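Local coordinates for MSHA biogenesis protein MshE (Vibrio cholerae, PDB 5HTL) that binds the second messenger cyclic di-GMP with high affinity through its MshEN domain and probably acts in the biogenesis of MSHA pili, at residues Asn30-Thr35 and Gly40-Ser45; Glu116-Gln121 and Tyr125-Val130; Leu93-Gly96 and Leu102-Ala105. One frame throughout, in Å; residues are numbered along the deposited sequence.

Contact 1 of 3, residues Asn30-Thr35 and Gly40-Ser45; sequences NAQKNT and GDTLIS. With C2E (9,9'-[(2R,3R,3aS,5S,7aR,9R,10R,10aS,12S,14aR)-3,5,10,12-tetrahydroxy-5,12-dioxidooctahydro-2H,7H-difuro[3,2-d:3',2'-j][1,3,7,9,2,8]tetraoxadiphosphacyclododecine-2,9-diyl]bis(2-amino-1,9-dihydro-6H-purin-6-one)), chain C.
Thr42 overlaps the end of helix 22-32, its two branches touching Ala31 and Gln32 separately. Its CG2 meets Ala31 CB at 4.2 Å, and its OG1 lies 3.7 Å from Gln32 CB. No hydrogen bond joins the two segments directly. The Thr42 hydroxyl sits beside its own backbone N and bonds instead to the carbonyl of Arg38, four residues earlier, just ahead of helix 39-45.

The polar link between the segments runs through cyclic di-GMP. Gln32 sends its amide away from Thr42 and toward the ligand. The chain is extended beyond CG, with chi2 at 178°, which carries both amide atoms to the ligand's sugar-phosphate ring. NE2 donates to phosphate oxygen O11 of the ligand at 2.9 Å. OE1 accepts from the ribose hydroxyl O2' at 3.1 Å. NE2 also bonds to the carbonyl of Arg37, so the amide is held from the protein side as well.

The start of helix 39-45 meets one guanine. Gly40 N donates to N71 of the base at 3.0 Å, in a nearly straight bond of 166°. Asp41 N lies 2.7 Å from O61 of the same base, but this bond is bent and weak.

Gln32 O closes a type II turn, accepting from both Thr35 N and Thr35 OG1 on one face of its plane. The chemistry implies a division of labour: the glutamine amide grips phosphate and ribose, while the N-H groups of Gly40 and, weakly, Asp41 address N71 and O61, the Hoogsteen side of the guanine, consistent with base recognition.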
ATOM      1  N   ASN A  30     -16.490  21.090 -10.972  1.00 18.78           N
ATOM      2  CA  ASN A  30     -17.420  22.207 -10.766  1.00 24.34           C
ATOM      3  C   ASN A  30     -18.593  21.791  -9.882  1.00 24.66           C
ATOM      4  O   ASN A  30     -18.994  22.513  -8.961  1.00 29.87           O
ATOM      5  CB  ASN A  30     -17.953  22.732 -12.109  1.00 22.81           C
ATOM      6  CG  ASN A  30     -16.876  23.378 -12.965  1.00 31.80           C
ATOM      7  OD1 ASN A  30     -15.825  23.779 -12.466  1.00 35.60           O
ATOM      8  ND2 ASN A  30     -17.139  23.489 -14.265  1.00 34.39           N
ATOM      9  N   ALA A  31     -19.136  20.611 -10.162  1.00 19.90           N
ATOM     10  CA  ALA A  31     -20.343  20.120  -9.499  1.00 20.54           C
ATOM     11  C   ALA A  31     -20.112  19.646  -8.063  1.00 18.38           C
ATOM     12  O   ALA A  31     -21.030  19.674  -7.230  1.00 24.36           O
ATOM     13  CB  ALA A  31     -20.956  18.996 -10.319  1.00 23.09           C
ATOM     14  N   GLN A  32     -18.892  19.216  -7.773  1.00 19.56           N
ATOM     15  CA  GLN A  32     -18.547  18.671  -6.464  1.00 19.97           C
ATOM     16  C   GLN A  32     -18.524  19.750  -5.373  1.00 19.28           C
ATOM     17  O   GLN A  32     -18.821  19.470  -4.203  1.00 19.70           O
ATOM     18  CB  GLN A  32     -17.195  17.953  -6.568  1.00 26.27           C
ATOM     19  CG  GLN A  32     -16.326  18.051  -5.343  1.00 27.45           C
ATOM     20  CD  GLN A  32     -15.024  17.295  -5.490  1.00 19.03           C
ATOM     21  OE1 GLN A  32     -14.153  17.671  -6.269  1.00 19.66           O
ATOM     22  NE2 GLN A  32     -14.871  16.244  -4.708  1.00 15.93           N
ATOM     23  N   LYS A  33     -18.208  20.981  -5.769  1.00 20.30           N
ATOM     24  CA  LYS A  33     -17.981  22.074  -4.819  1.00 22.37           C
ATOM     25  C   LYS A  33     -19.085  22.225  -3.776  1.00 20.82           C
ATOM     26  O   LYS A  33     -20.264  22.352  -4.113  1.00 25.18           O
ATOM     27  CB  LYS A  33     -17.744  23.397  -5.553  1.00 27.45           C
ATOM     28  CG  LYS A  33     -16.421  23.442  -6.310  1.00 30.50           C
ATOM     29  CD  LYS A  33     -16.240  24.769  -7.031  1.00 35.61           C
ATOM     30  CE  LYS A  33     -14.899  24.821  -7.730  1.00 42.57           C
ATOM     31  NZ  LYS A  33     -13.800  24.588  -6.759  1.00 47.82           N
ATOM     32  N   ASN A  34     -18.662  22.172  -2.511  1.00 26.71           N
ATOM     33  CA  ASN A  34     -19.522  22.291  -1.322  1.00 27.38           C
ATOM     34  C   ASN A  34     -20.696  21.334  -1.193  1.00 23.57           C
ATOM     35  O   ASN A  34     -21.626  21.610  -0.446  1.00 22.07           O
ATOM     36  CB  ASN A  34     -19.987  23.734  -1.082  1.00 36.25           C
ATOM     37  CG  ASN A  34     -19.196  24.419   0.019  1.00 49.90           C
ATOM     38  OD1 ASN A  34     -17.984  24.230   0.126  1.00 45.21           O
ATOM     39  ND2 ASN A  34     -19.879  25.203   0.853  1.00 56.43           N
ATOM     40  N   THR A  35     -20.640  20.210  -1.902  1.00 20.95           N
ATOM     41  CA  THR A  35     -21.676  19.187  -1.803  1.00 20.03           C
ATOM     42  C   THR A  35     -21.335  18.154  -0.748  1.00 18.54           C
ATOM     43  O   THR A  35     -22.171  17.334  -0.392  1.00 19.96           O
ATOM     44  CB  THR A  35     -21.881  18.443  -3.143  1.00 18.85           C
ATOM     45  OG1 THR A  35     -20.696  17.708  -3.473  1.00 20.41           O
ATOM     46  CG2 THR A  35     -22.201  19.418  -4.242  1.00 21.67           C
ATOM     47  N   GLY A  40     -14.878  10.949  -7.111  1.00 14.11           N
ATOM     48  CA  GLY A  40     -15.304   9.691  -7.704  1.00 14.78           C
ATOM     49  C   GLY A  40     -16.812   9.534  -7.639  1.00 15.06           C
ATOM     50  O   GLY A  40     -17.466   9.215  -8.640  1.00 14.89           O
ATOM     51  N   ASP A  41     -17.375   9.767  -6.456  1.00 13.76           N
ATOM     52  CA  ASP A  41     -18.820   9.671  -6.267  1.00 13.38           C
ATOM     53  C   ASP A  41     -19.566  10.711  -7.112  1.00 14.27           C
ATOM     54  O   ASP A  41     -20.672  10.461  -7.586  1.00 14.68           O
ATOM     55  CB  ASP A  41     -19.165   9.775  -4.775  1.00 16.43           C
ATOM     56  CG  ASP A  41     -18.818   8.500  -3.995  1.00 22.79           C
ATOM     57  OD1 ASP A  41     -18.806   7.393  -4.584  1.00 23.04           O
ATOM     58  OD2 ASP A  41     -18.568   8.609  -2.776  1.00 29.40           O
ATOM     59  N   THR A  42     -18.955  11.872  -7.330  1.00 13.65           N
ATOM     60  CA  THR A  42     -19.553  12.872  -8.214  1.00 12.42           C
ATOM     61  C   THR A  42     -19.582  12.395  -9.668  1.00 12.75           C
ATOM     62  O   THR A  42     -20.596  12.518 -10.358  1.00 15.47           O
ATOM     63  CB  THR A  42     -18.841  14.226  -8.104  1.00 14.48           C
ATOM     64  OG1 THR A  42     -18.880  14.659  -6.732  1.00 17.35           O
ATOM     65  CG2 THR A  42     -19.539  15.266  -8.952  1.00 16.77           C
ATOM     66  N   LEU A  43     -18.464  11.852 -10.128  1.00 13.13           N
ATOM     67  CA  LEU A  43     -18.398  11.241 -11.448  1.00 13.14           C
ATOM     68  C   LEU A  43     -19.408  10.108 -11.625  1.00 12.09           C
ATOM     69  O   LEU A  43     -20.033   9.987 -12.679  1.00 15.20           O
ATOM     70  CB  LEU A  43     -16.978  10.747 -11.703  1.00 14.09           C
ATOM     71  CG  LEU A  43     -15.952  11.859 -11.914  1.00 10.71           C
ATOM     72  CD1 LEU A  43     -14.560  11.296 -11.747  1.00 12.80           C
ATOM     73  CD2 LEU A  43     -16.131  12.497 -13.286  1.00 15.27           C
ATOM     74  N   ILE A  44     -19.595   9.288 -10.592  1.00 13.60           N
ATOM     75  CA  ILE A  44     -20.591   8.213 -10.640  1.00 14.28           C
ATOM     76  C   ILE A  44     -22.013   8.771 -10.714  1.00 16.33           C
ATOM     77  O   ILE A  44     -22.845   8.295 -11.492  1.00 17.47           O
ATOM     78  CB  ILE A  44     -20.475   7.292  -9.414  1.00 14.37           C
ATOM     79  CG1 ILE A  44     -19.188   6.482  -9.491  1.00 14.38           C
ATOM     80  CG2 ILE A  44     -21.674   6.336  -9.339  1.00 17.73           C
ATOM     81  CD1 ILE A  44     -18.897   5.702  -8.222  1.00 15.95           C
ATOM     82  N   SER A  45     -22.287   9.794  -9.915  1.00 15.15           N
ATOM     83  CA  SER A  45     -23.598  10.432  -9.925  1.00 17.32           C
ATOM     84  C   SER A  45     -23.950  10.994 -11.303  1.00 19.90           C
ATOM     85  O   SER A  45     -25.112  10.957 -11.716  1.00 17.32           O
ATOM     86  CB  SER A  45     -23.658  11.528  -8.861  1.00 18.67           C
ATOM     87  OG  SER A  45     -23.085  12.739  -9.317  1.00 28.47           O
TER
HETATM   88  P1  C2E C 201      -6.736  13.050  -4.799  1.00 14.03           P
HETATM   89  O2P C2E C 201      -7.043  12.195  -6.004  1.00 13.94           O
HETATM   90  O1P C2E C 201      -5.253  13.297  -4.624  1.00 16.88           O
HETATM   91  O5' C2E C 201      -7.519  14.413  -4.960  1.00 14.37           O
HETATM   92  C5' C2E C 201      -7.619  15.422  -3.993  1.00 15.21           C
HETATM   93  C4' C2E C 201      -8.605  16.453  -4.294  1.00 14.67           C
HETATM   94  O4' C2E C 201      -8.271  17.137  -5.464  1.00 15.97           O
HETATM   95  C3' C2E C 201      -9.970  15.871  -4.539  1.00 14.50           C
HETATM   96  O3' C2E C 201     -10.720  15.881  -3.348  1.00 16.32           O
HETATM   97  C2' C2E C 201     -10.499  16.646  -5.571  1.00 17.23           C
HETATM   98  O2' C2E C 201     -11.298  17.721  -5.031  1.00 22.47           O
HETATM   99  C1' C2E C 201      -9.353  17.182  -6.346  1.00 16.92           C
HETATM  100  N9  C2E C 201      -9.039  16.342  -7.461  1.00 18.02           N
HETATM  101  C8  C2E C 201      -8.925  15.043  -7.721  1.00 14.47           C
HETATM  102  N7  C2E C 201      -8.550  14.947  -9.003  1.00 14.75           N
HETATM  103  C5  C2E C 201      -8.429  16.201  -9.533  1.00 13.99           C
HETATM  104  C6  C2E C 201      -8.060  16.641 -10.809  1.00 14.74           C
HETATM  105  O6  C2E C 201      -7.758  15.757 -11.781  1.00 16.61           O
HETATM  106  N1  C2E C 201      -8.025  17.955 -11.060  1.00 16.03           N
HETATM  107  C2  C2E C 201      -8.323  18.828 -10.093  1.00 18.21           C
HETATM  108  N2  C2E C 201      -8.267  20.217 -10.425  1.00 20.60           N
HETATM  109  N3  C2E C 201      -8.680  18.455  -8.845  1.00 18.72           N
HETATM  110  C4  C2E C 201      -8.745  17.142  -8.528  1.00 19.09           C
HETATM  111  P11 C2E C 201     -11.719  14.692  -2.994  1.00 15.54           P
HETATM  112  O21 C2E C 201     -12.541  15.050  -1.768  1.00 19.21           O
HETATM  113  O11 C2E C 201     -12.651  14.527  -4.159  1.00 17.09           O
HETATM  114  O5A C2E C 201     -10.966  13.332  -2.852  1.00 15.47           O
HETATM  115  C5A C2E C 201      -9.994  13.116  -1.842  1.00 16.05           C
HETATM  116  C4A C2E C 201      -9.140  11.970  -2.023  1.00 14.38           C
HETATM  117  O4A C2E C 201      -9.922  10.734  -1.878  1.00 15.17           O
HETATM  118  C3A C2E C 201      -8.563  11.884  -3.382  1.00 14.24           C
HETATM  119  O3A C2E C 201      -7.233  12.358  -3.466  1.00 12.77           O
HETATM  120  C2A C2E C 201      -8.635  10.459  -3.760  1.00 14.51           C
HETATM  121  O2A C2E C 201      -7.527   9.734  -3.402  1.00 16.93           O
HETATM  122  C1A C2E C 201      -9.800   9.912  -3.015  1.00 15.72           C
HETATM  123  N91 C2E C 201     -11.105   9.925  -3.661  1.00 12.87           N
HETATM  124  C81 C2E C 201     -11.578  10.766  -4.602  1.00 14.33           C
HETATM  125  N71 C2E C 201     -12.851  10.448  -4.892  1.00 15.13           N
HETATM  126  C51 C2E C 201     -13.206   9.393  -4.120  1.00 14.54           C
HETATM  127  C61 C2E C 201     -14.364   8.625  -3.950  1.00 21.69           C
HETATM  128  O61 C2E C 201     -15.521   8.874  -4.667  1.00 19.54           O
HETATM  129  N11 C2E C 201     -14.361   7.623  -3.072  1.00 19.21           N
HETATM  130  C21 C2E C 201     -13.279   7.345  -2.352  1.00 18.58           C
HETATM  131  N21 C2E C 201     -13.379   6.263  -1.457  1.00 20.78           N
HETATM  132  N31 C2E C 201     -12.147   8.051  -2.466  1.00 17.71           N
HETATM  133  C41 C2E C 201     -12.100   9.076  -3.344  1.00 16.21           C

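Contact 2 of 3, residues Glu116-Gln121 and Tyr125-Val130; sequences EALLNQ and YGFEFV
Leu119 and Phe127 meet at a slant, the leucine coming from helix 112-121. Leu119 CD2 comes to 3.5 Å from Phe127 CE1. The leucine CG lies beside its backbone N (chi1 -82°), which brings the branch nearer the strand than its first bond suggests. Leu119 CA lies at the edge of the Phe127 ring, in its plane.

Leu118 faces the strand more directly. The Leu118 and Phe129 side chains come from opposite directions. The leucine methyl CD2 meets the Phe129 ring at its edge, in plane, 3.8 Å from CE1. One face of the Phe129 ring takes Phe127 CB, 3.8 Å above the plane and offset toward the rim. The two phenylalanines thus lie next to each other on the helix side of the strand. Leu118 and Phe127 also touch Ile104 of the neighbouring strand, and Leu118 reaches Leu90 of helix 84-90. Leu119 packs on Arg89 of the second subunit.

The axes of the helix and strand segments pass 9.9 Å apart at 140°. This is the apolar seam of a beta-alpha-beta unit: helix 112-121 links the parallel strands 101-106 and 126-131 and packs against their sheet.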
ATOM      1  N   GLU A 116      -6.791   7.145  10.895  1.00 16.58           N
ATOM      2  CA  GLU A 116      -6.295   7.639  12.173  1.00 18.32           C
ATOM      3  C   GLU A 116      -6.960   6.878  13.310  1.00 16.08           C
ATOM      4  O   GLU A 116      -6.316   6.485  14.279  1.00 16.74           O
ATOM      5  CB  GLU A 116      -6.565   9.136  12.306  1.00 20.45           C
ATOM      6  CG  GLU A 116      -5.866   9.792  13.498  1.00 29.14           C
ATOM      7  CD  GLU A 116      -4.436  10.202  13.185  1.00 45.64           C
ATOM      8  OE1 GLU A 116      -3.878  11.032  13.932  1.00 55.70           O
ATOM      9  OE2 GLU A 116      -3.872   9.699  12.191  1.00 48.77           O
ATOM     10  N   ALA A 117      -8.265   6.674  13.181  1.00 14.66           N
ATOM     11  CA  ALA A 117      -9.030   5.914  14.151  1.00 15.67           C
ATOM     12  C   ALA A 117      -8.532   4.481  14.271  1.00 15.91           C
ATOM     13  O   ALA A 117      -8.333   3.963  15.372  1.00 16.44           O
ATOM     14  CB  ALA A 117     -10.491   5.928  13.771  1.00 22.78           C
ATOM     15  N   LEU A 118      -8.334   3.839  13.127  1.00 15.41           N
ATOM     16  CA  LEU A 118      -7.852   2.464  13.094  1.00 18.55           C
ATOM     17  C   LEU A 118      -6.499   2.345  13.799  1.00 17.10           C
ATOM     18  O   LEU A 118      -6.274   1.415  14.578  1.00 19.74           O
ATOM     19  CB  LEU A 118      -7.726   2.004  11.639  1.00 17.19           C
ATOM     20  CG  LEU A 118      -7.715   0.513  11.339  1.00 21.32           C
ATOM     21  CD1 LEU A 118      -8.957  -0.143  11.873  1.00 20.62           C
ATOM     22  CD2 LEU A 118      -7.636   0.353   9.824  1.00 20.60           C
ATOM     23  N   LEU A 119      -5.609   3.298  13.530  1.00 15.84           N
ATOM     24  CA  LEU A 119      -4.280   3.336  14.137  1.00 21.12           C
ATOM     25  C   LEU A 119      -4.323   3.417  15.658  1.00 20.96           C
ATOM     26  O   LEU A 119      -3.559   2.746  16.350  1.00 25.50           O
ATOM     27  CB  LEU A 119      -3.496   4.533  13.604  1.00 25.68           C
ATOM     28  CG  LEU A 119      -2.801   4.386  12.252  1.00 33.52           C
ATOM     29  CD1 LEU A 119      -2.579   5.749  11.611  1.00 27.59           C
ATOM     30  CD2 LEU A 119      -1.479   3.669  12.458  1.00 38.75           C
ATOM     31  N   ASN A 120      -5.202   4.259  16.181  1.00 16.78           N
ATOM     32  CA  ASN A 120      -5.284   4.403  17.626  1.00 18.28           C
ATOM     33  C   ASN A 120      -5.986   3.214  18.274  1.00 20.46           C
ATOM     34  O   ASN A 120      -5.780   2.933  19.456  1.00 22.94           O
ATOM     35  CB  ASN A 120      -5.960   5.725  17.992  1.00 18.31           C
ATOM     36  CG  ASN A 120      -5.156   6.929  17.549  1.00 19.22           C
ATOM     37  OD1 ASN A 120      -3.972   6.814  17.213  1.00 24.90           O
ATOM     38  ND2 ASN A 120      -5.793   8.091  17.535  1.00 23.83           N
ATOM     39  N   GLN A 121      -6.794   2.505  17.490  1.00 18.25           N
ATOM     40  CA  GLN A 121      -7.577   1.372  17.974  1.00 18.35           C
ATOM     41  C   GLN A 121      -6.789   0.060  17.959  1.00 23.07           C
ATOM     42  O   GLN A 121      -7.051  -0.837  18.759  1.00 23.53           O
ATOM     43  CB  GLN A 121      -8.849   1.223  17.136  1.00 21.71           C
ATOM     44  CG  GLN A 121      -9.787   0.108  17.582  1.00 27.22           C
ATOM     45  CD  GLN A 121     -10.364   0.323  18.975  1.00 32.47           C
ATOM     46  OE1 GLN A 121     -10.682   1.447  19.363  1.00 29.38           O
ATOM     47  NE2 GLN A 121     -10.495  -0.760  19.732  1.00 38.46           N
ATOM     48  N   TYR A 125       0.245  -2.695  16.247  1.00 36.04           N
ATOM     49  CA  TYR A 125       0.201  -3.482  15.029  1.00 28.18           C
ATOM     50  C   TYR A 125       0.405  -2.492  13.904  1.00 29.69           C
ATOM     51  O   TYR A 125      -0.110  -1.374  13.971  1.00 30.74           O
ATOM     52  CB  TYR A 125      -1.151  -4.169  14.855  1.00 24.02           C
ATOM     53  CG  TYR A 125      -1.347  -5.426  15.668  1.00 28.56           C
ATOM     54  CD1 TYR A 125      -0.679  -6.602  15.339  1.00 29.24           C
ATOM     55  CD2 TYR A 125      -2.231  -5.452  16.740  1.00 32.42           C
ATOM     56  CE1 TYR A 125      -0.871  -7.764  16.076  1.00 34.96           C
ATOM     57  CE2 TYR A 125      -2.429  -6.610  17.481  1.00 36.92           C
ATOM     58  CZ  TYR A 125      -1.747  -7.760  17.144  1.00 36.84           C
ATOM     59  OH  TYR A 125      -1.949  -8.906  17.884  1.00 42.00           O
ATOM     60  N   GLY A 126       1.178  -2.889  12.895  1.00 28.09           N
ATOM     61  CA  GLY A 126       1.280  -2.138  11.657  1.00 26.59           C
ATOM     62  C   GLY A 126       0.318  -2.761  10.662  1.00 20.40           C
ATOM     63  O   GLY A 126      -0.178  -3.864  10.906  1.00 22.49           O
ATOM     64  N   PHE A 127       0.033  -2.057   9.569  1.00 22.08           N
ATOM     65  CA  PHE A 127      -1.029  -2.481   8.654  1.00 20.35           C
ATOM     66  C   PHE A 127      -0.587  -2.643   7.202  1.00 22.46           C
ATOM     67  O   PHE A 127       0.228  -1.879   6.691  1.00 23.02           O
ATOM     68  CB  PHE A 127      -2.201  -1.487   8.663  1.00 21.69           C
ATOM     69  CG  PHE A 127      -2.595  -1.000  10.026  1.00 22.14           C
ATOM     70  CD1 PHE A 127      -2.865   0.347  10.230  1.00 27.06           C
ATOM     71  CD2 PHE A 127      -2.725  -1.874  11.089  1.00 27.64           C
ATOM     72  CE1 PHE A 127      -3.237   0.815  11.479  1.00 28.34           C
ATOM     73  CE2 PHE A 127      -3.090  -1.414  12.344  1.00 27.46           C
ATOM     74  CZ  PHE A 127      -3.349  -0.068  12.535  1.00 27.31           C
ATOM     75  N   GLU A 128      -1.160  -3.640   6.540  1.00 16.47           N
ATOM     76  CA  GLU A 128      -1.161  -3.696   5.090  1.00 21.45           C
ATOM     77  C   GLU A 128      -2.613  -3.526   4.670  1.00 15.15           C
ATOM     78  O   GLU A 128      -3.471  -4.248   5.167  1.00 19.03           O
ATOM     79  CB  GLU A 128      -0.645  -5.049   4.597  1.00 17.18           C
ATOM     80  CG  GLU A 128       0.773  -5.400   5.014  1.00 22.14           C
ATOM     81  CD  GLU A 128       1.186  -6.772   4.509  1.00 34.69           C
ATOM     82  OE1 GLU A 128       2.052  -7.407   5.145  1.00 40.98           O
ATOM     83  OE2 GLU A 128       0.633  -7.217   3.482  1.00 43.31           O
ATOM     84  N   PHE A 129      -2.881  -2.591   3.758  1.00 13.48           N
ATOM     85  CA  PHE A 129      -4.258  -2.304   3.342  1.00 13.03           C
ATOM     86  C   PHE A 129      -4.615  -2.923   2.003  1.00 14.37           C
ATOM     87  O   PHE A 129      -3.801  -2.963   1.079  1.00 12.96           O
ATOM     88  CB  PHE A 129      -4.523  -0.795   3.263  1.00 16.13           C
ATOM     89  CG  PHE A 129      -4.433  -0.087   4.583  1.00 19.73           C
ATOM     90  CD1 PHE A 129      -5.358  -0.332   5.583  1.00 21.72           C
ATOM     91  CD2 PHE A 129      -3.428   0.840   4.815  1.00 27.39           C
ATOM     92  CE1 PHE A 129      -5.278   0.335   6.805  1.00 25.14           C
ATOM     93  CE2 PHE A 129      -3.341   1.503   6.026  1.00 24.84           C
ATOM     94  CZ  PHE A 129      -4.266   1.249   7.019  1.00 24.87           C
ATOM     95  N   VAL A 130      -5.849  -3.393   1.904  1.00 10.87           N
ATOM     96  CA  VAL A 130      -6.426  -3.832   0.646  1.00 10.91           C
ATOM     97  C   VAL A 130      -7.832  -3.254   0.568  1.00  9.89           C
ATOM     98  O   VAL A 130      -8.413  -2.873   1.582  1.00 11.21           O
ATOM     99  CB  VAL A 130      -6.443  -5.376   0.514  1.00 12.34           C
ATOM    100  CG1 VAL A 130      -5.033  -5.962   0.694  1.00 13.78           C
ATOM    101  CG2 VAL A 130      -7.392  -6.004   1.508  1.00 12.96           C
TER

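Contact 3 of 3, residues Leu93-Gly96 and Leu102-Ala105; sequences LVIG and LRIA
The two strands run antiparallel, their segment axes 4.6 Å apart at closest approach, with a classic beta bulge where Ile95 and Gly96 both face Arg103. They are the arms of a beta hairpin, 92-98 and 101-106, with 92-98 outermost in the chain's sheet. Leu93 and Ala105 form a hydrogen-bonded pair, with Leu93 N to Ala105 O and Ala105 N to Leu93 O both at 2.9 Å. Val94 and Ile104 make the next, non-hydrogen-bonded pair. At the bulge Arg103 O accepts from Ile95 N at 2.9 Å, and more weakly from Gly96 N. Arg103 N returns a bond to Gly96 O at 2.9 Å.

Val94 and Ile104 share one face of the sheet. There Val94 CG1 lies 4.1 Å from Leu102 CD2, the two side chains meeting at an angle. Leu93, Arg103 and Ala105 point to the other face, where Leu93 packs on helix 134-144.

Ile95 slants across the aliphatic part of Arg103. Its CG1 lies between its backbone N and carbonyl carbon (chi1 64°) and comes 3.7 Å from Arg103 CG. CD1 rests against CG and CD of the arginine, while CG2 is near Ala105 CB. Both Ile95 and Arg103 also pack on Thr35 of the second subunit.

The Arg103 chain bends about CG-CD (chi3 -66°), the bond Ile95 lies against, and this turns the guanidinium. A water in the plane of the guanidinium, at its edge, accepts from NH1 at 3.3 Å and donates to Ile95 O. NH2 forms a salt bridge with Glu128 on the next strand. The guanidinium is therefore held from two strands: directly by a carboxylate on 126-131, and through water by the bulge on 92-98.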
ATOM      1  N   LEU A  93     -11.958  -4.520   8.105  1.00 10.51           N
ATOM      2  CA  LEU A  93     -11.948  -5.894   8.600  1.00 11.62           C
ATOM      3  C   LEU A  93     -10.528  -6.424   8.631  1.00 10.34           C
ATOM      4  O   LEU A  93      -9.834  -6.410   7.616  1.00 11.49           O
ATOM      5  CB  LEU A  93     -12.787  -6.787   7.683  1.00 13.35           C
ATOM      6  CG  LEU A  93     -12.929  -8.269   8.059  1.00 14.07           C
ATOM      7  CD1 LEU A  93     -13.798  -8.376   9.296  1.00 14.31           C
ATOM      8  CD2 LEU A  93     -13.545  -9.088   6.931  1.00 14.65           C
ATOM      9  N   VAL A  94     -10.093  -6.900   9.792  1.00 12.28           N
ATOM     10  CA  VAL A  94      -8.795  -7.551   9.911  1.00 13.10           C
ATOM     11  C   VAL A  94      -8.896  -8.969   9.361  1.00 14.12           C
ATOM     12  O   VAL A  94      -9.658  -9.790   9.881  1.00 18.02           O
ATOM     13  CB  VAL A  94      -8.345  -7.641  11.378  1.00 13.31           C
ATOM     14  CG1 VAL A  94      -6.949  -8.248  11.457  1.00 20.15           C
ATOM     15  CG2 VAL A  94      -8.377  -6.269  12.024  1.00 17.27           C
ATOM     16  N   ILE A  95      -8.170  -9.237   8.277  1.00 14.20           N
ATOM     17  CA  ILE A  95      -8.257 -10.535   7.604  1.00 15.05           C
ATOM     18  C   ILE A  95      -6.987 -11.364   7.721  1.00 15.78           C
ATOM     19  O   ILE A  95      -6.964 -12.528   7.333  1.00 15.98           O
ATOM     20  CB  ILE A  95      -8.648 -10.396   6.106  1.00 16.06           C
ATOM     21  CG1 ILE A  95      -7.574  -9.640   5.322  1.00 14.34           C
ATOM     22  CG2 ILE A  95     -10.018  -9.721   5.968  1.00 16.37           C
ATOM     23  CD1 ILE A  95      -7.797  -9.631   3.789  1.00 17.25           C
ATOM     24  N   GLY A  96      -5.937 -10.767   8.260  1.00 14.35           N
ATOM     25  CA  GLY A  96      -4.701 -11.498   8.461  1.00 18.72           C
ATOM     26  C   GLY A  96      -3.913 -10.925   9.611  1.00 18.86           C
ATOM     27  O   GLY A  96      -3.941  -9.714   9.843  1.00 16.86           O
ATOM     28  N   LEU A 102      -0.866  -6.600  10.508  1.00 18.08           N
ATOM     29  CA  LEU A 102      -2.240  -6.963  10.197  1.00 15.94           C
ATOM     30  C   LEU A 102      -2.507  -6.625   8.740  1.00 16.07           C
ATOM     31  O   LEU A 102      -2.080  -5.582   8.249  1.00 17.34           O
ATOM     32  CB  LEU A 102      -3.225  -6.169  11.055  1.00 16.84           C
ATOM     33  CG  LEU A 102      -3.091  -6.276  12.570  1.00 20.06           C
ATOM     34  CD1 LEU A 102      -4.166  -5.440  13.262  1.00 18.77           C
ATOM     35  CD2 LEU A 102      -3.234  -7.708  12.979  1.00 20.31           C
ATOM     36  N   ARG A 103      -3.220  -7.510   8.060  1.00 14.00           N
ATOM     37  CA  ARG A 103      -3.773  -7.177   6.768  1.00 14.24           C
ATOM     38  C   ARG A 103      -5.207  -6.740   7.016  1.00  8.66           C
ATOM     39  O   ARG A 103      -5.981  -7.466   7.619  1.00 12.87           O
ATOM     40  CB  ARG A 103      -3.730  -8.380   5.833  1.00 15.44           C
ATOM     41  CG  ARG A 103      -4.339  -8.110   4.454  1.00 15.39           C
ATOM     42  CD  ARG A 103      -3.990  -9.193   3.443  1.00 19.08           C
ATOM     43  NE  ARG A 103      -2.561  -9.172   3.175  1.00 19.84           N
ATOM     44  CZ  ARG A 103      -1.703 -10.078   3.634  1.00 17.12           C
ATOM     45  NH1 ARG A 103      -2.141 -11.114   4.339  1.00 19.93           N
ATOM     46  NH2 ARG A 103      -0.412  -9.959   3.357  1.00 20.39           N
ATOM     47  N   ILE A 104      -5.545  -5.562   6.506  1.00 12.11           N
ATOM     48  CA  ILE A 104      -6.851  -4.974   6.771  1.00 12.16           C
ATOM     49  C   ILE A 104      -7.542  -4.602   5.467  1.00 11.55           C
ATOM     50  O   ILE A 104      -7.015  -3.825   4.668  1.00 11.45           O
ATOM     51  CB  ILE A 104      -6.726  -3.716   7.663  1.00 14.42           C
ATOM     52  CG1 ILE A 104      -6.044  -4.073   8.994  1.00 16.98           C
ATOM     53  CG2 ILE A 104      -8.102  -3.084   7.908  1.00 13.61           C
ATOM     54  CD1 ILE A 104      -5.984  -2.929   9.991  1.00 21.32           C
ATOM     55  N   ALA A 105      -8.731  -5.165   5.269  1.00 10.81           N
ATOM     56  CA  ALA A 105      -9.573  -4.801   4.129  1.00 11.52           C
ATOM     57  C   ALA A 105     -10.432  -3.605   4.500  1.00 10.56           C
ATOM     58  O   ALA A 105     -11.066  -3.606   5.549  1.00 11.38           O
ATOM     59  CB  ALA A 105     -10.444  -5.981   3.709  1.00 14.58           C
TER
HETATM   60  O   HOH W   1      -4.704 -12.792   5.429  1.00 23.04           O

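Contacts 2 and 3 form one block, with centres 9 Å apart. Strand 101-106 of contact 3 pairs in parallel with strand 126-131 of contact 2: Glu128 N lies 2.7 Å from Leu102 O, and Glu128 O 2.8 Å from Ile104 N, both probable hydrogen bonds. Val130 also packs on Ala105. Contact 1 is separate, on the opposite side of the chain's centre, with nearest atoms about 16 Å from the others. It binds cyclic di-GMP directly. The side chains of Arg103 and Phe129 lie about 8 Å and 9 Å from a bound ligand. Thr35 of the second subunit belongs to that copy's contact 1 and packs on contact 3, so distant contacts meet across the dimer.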